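PDB 4G54: general Secretion Pathway Protein from Vibrio vulnificus, which forms a periplasmic part of the EpsAB fusion protein of the type II secretion system and probably binds peptidoglycan. Local coordinates for residues 137-142 with 188-193. Sequence-based numbering, arbitrary orientation.
Sequences TLRLGM and DGIAGQ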
loop_
_atom_site.group_PDB
_atom_site.type_symbol
_atom_site.label_atom_id
_atom_site.label_comp_id
_atom_site.label_asym_id
_atom_site.label_seq_id
_atom_site.Cartn_x
_atom_site.Cartn_y
_atom_site.Cartn_z
ATOM N N THR A 137 -1.148 9.811 17.682
ATOM C CA THR A 137 -1.382 8.768 18.647
ATOM C C THR A 137 -2.786 8.750 19.199
ATOM O O THR A 137 -3.317 9.817 19.564
ATOM C CB THR A 137 -0.349 8.974 19.788
ATOM O OG1 THR A 137 0.950 8.764 19.192
ATOM C CG2 THR A 137 -0.562 8.010 20.915
ATOM N N LEU A 138 -3.328 7.517 19.246
ATOM C CA LEU A 138 -4.678 7.324 19.823
ATOM C C LEU A 138 -4.549 6.503 21.124
ATOM O O LEU A 138 -3.800 5.507 21.159
ATOM C CB LEU A 138 -5.547 6.588 18.786
ATOM C CG LEU A 138 -5.626 7.408 17.442
ATOM C CD1 LEU A 138 -6.400 6.510 16.565
ATOM C CD2 LEU A 138 -6.405 8.752 17.536
ATOM N N ARG A 139 -5.271 6.884 22.176
ATOM C CA ARG A 139 -5.160 6.201 23.447
ATOM C C ARG A 139 -6.494 6.210 24.148
ATOM O O ARG A 139 -7.425 6.975 23.788
ATOM C CB ARG A 139 -4.085 6.784 24.320
ATOM C CG ARG A 139 -4.470 8.171 24.780
ATOM C CD ARG A 139 -3.415 8.933 25.610
ATOM N NE ARG A 139 -2.280 9.370 24.779
ATOM C CZ ARG A 139 -1.042 8.896 24.903
ATOM N NH1 ARG A 139 -0.763 7.860 25.741
ATOM N NH2 ARG A 139 -0.081 9.402 24.115
ATOM N N LEU A 140 -6.554 5.340 25.155
ATOM C CA LEU A 140 -7.739 5.216 25.979
ATOM C C LEU A 140 -8.292 6.579 26.379
ATOM O O LEU A 140 -7.560 7.413 26.923
ATOM C CB LEU A 140 -7.335 4.454 27.278
ATOM C CG LEU A 140 -8.503 4.136 28.229
ATOM C CD1 LEU A 140 -9.333 2.940 27.642
ATOM C CD2 LEU A 140 -7.839 3.723 29.566
ATOM N N GLY A 141 -9.595 6.702 26.189
ATOM C CA GLY A 141 -10.320 7.939 26.577
ATOM C C GLY A 141 -10.613 8.834 25.416
ATOM O O GLY A 141 -11.501 9.698 25.476
ATOM N N MET A 142 -9.888 8.669 24.336
ATOM C CA MET A 142 -10.106 9.517 23.188
ATOM C C MET A 142 -11.361 9.061 22.396
ATOM O O MET A 142 -11.819 7.926 22.510
ATOM C CB MET A 142 -8.880 9.541 22.224
ATOM C CG MET A 142 -7.689 10.222 22.898
ATOM S SD MET A 142 -6.212 10.206 21.837
ATOM C CE MET A 142 -6.656 11.408 20.591
ATOM N N ASP A 188 1.548 -2.138 24.999
ATOM C CA ASP A 188 1.082 -1.092 25.909
ATOM C C ASP A 188 -0.344 -0.649 25.701
ATOM O O ASP A 188 -0.840 0.120 26.503
ATOM C CB ASP A 188 2.046 0.089 25.855
ATOM C CG ASP A 188 2.132 0.750 24.534
ATOM O OD1 ASP A 188 1.320 0.501 23.642
ATOM O OD2 ASP A 188 3.123 1.587 24.331
ATOM N N GLY A 189 -1.024 -1.121 24.649
ATOM C CA GLY A 189 -2.418 -0.755 24.463
ATOM C C GLY A 189 -2.585 0.682 23.985
ATOM O O GLY A 189 -3.709 1.168 23.919
ATOM N N ILE A 190 -1.472 1.330 23.654
ATOM C CA ILE A 190 -1.572 2.710 23.095
ATOM C C ILE A 190 -1.305 2.599 21.574
ATOM O O ILE A 190 -0.279 1.983 21.139
ATOM C CB ILE A 190 -0.514 3.588 23.681
ATOM C CG1 ILE A 190 -0.910 3.769 25.126
ATOM C CG2 ILE A 190 -0.481 4.983 22.988
ATOM C CD1 ILE A 190 0.255 4.246 26.088
ATOM N N ALA A 191 -2.199 3.155 20.711
ATOM C CA ALA A 191 -1.961 3.058 19.289
ATOM C C ALA A 191 -1.097 4.266 18.850
ATOM O O ALA A 191 -1.559 5.332 18.430
ATOM C CB ALA A 191 -3.364 3.075 18.520
ATOM N N GLY A 192 0.214 4.099 19.086
ATOM C CA GLY A 192 1.209 5.162 18.790
ATOM C C GLY A 192 1.859 4.935 17.441
ATOM O O GLY A 192 1.325 4.209 16.611
ATOM N N GLN A 193 2.993 5.607 17.184
ATOM C CA GLN A 193 3.527 5.580 15.856
ATOM C C GLN A 193 3.846 4.157 15.404
ATOM O O GLN A 193 3.463 3.874 14.249
ATOM C CB GLN A 193 4.841 6.389 15.971
ATOM C CG GLN A 193 5.525 6.564 14.573
ATOM C CD GLN A 193 6.381 5.348 14.139
ATOM O OE1 GLN A 193 6.389 4.939 12.926
ATOM N NE2 GLN A 193 7.050 4.777 15.081
HETATM O O HOH W 1 -4.489 3.377 25.454
#
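Leu138 and Ala191 pair as a single antiparallel, hydrogen-bonded bridge between two otherwise irregular segments. Leu138 N reaches Ala191 O at 2.9 Å, nearly straight at the hydrogen (169°) but with the donor tilted out of the Ala191 carbonyl plane; in return Ala191 N sits almost in line with the C=O of Leu138, though this bond is bent at its hydrogen (140°). Ala191 O takes a second, weaker approach from the CA of Thr137, 3.4 Å away. Farther along, one water links the two backbones, accepting from Leu140 N and donating to Gly189 O. Beyond the bridge, 137-142 swings round in a type II beta turn from Arg139 to Met142; at the backbone angles of Gly141 a side chain would be jammed against the carbonyl O of Leu140. In 188-193 Asp188 closes an Asx turn, its OD1 accepting from Ile190 N at 2.9 Å from above the carboxylate plane.

Ile190 stands on one face of the bridge between Thr137 and Arg139. With chi1 at -69° its CG2 is anti to the backbone N; CG2 meets Thr137 CG2 at 3.7 Å and also lies over one face of the Arg139 guanidinium, while Ile190 CD1 comes 3.8 Å from Arg139 NH1. The Arg139 chain, bent at chi3, runs alongside Ile190. On the other face Leu138 CB and Ala191 CB touch at 4.1 Å.

That apolar pair faces inward: both side chains rest on Leu150 of helix 145-158, and Leu138 also meets Ala146, Ile147 and Phe168. The bridge thus ties the lead-in to helix 145-158 to the loop joining helices 170-182 and 193-202 of the putative peptidoglycan-binding domain, with Gly192 as N-cap of the last.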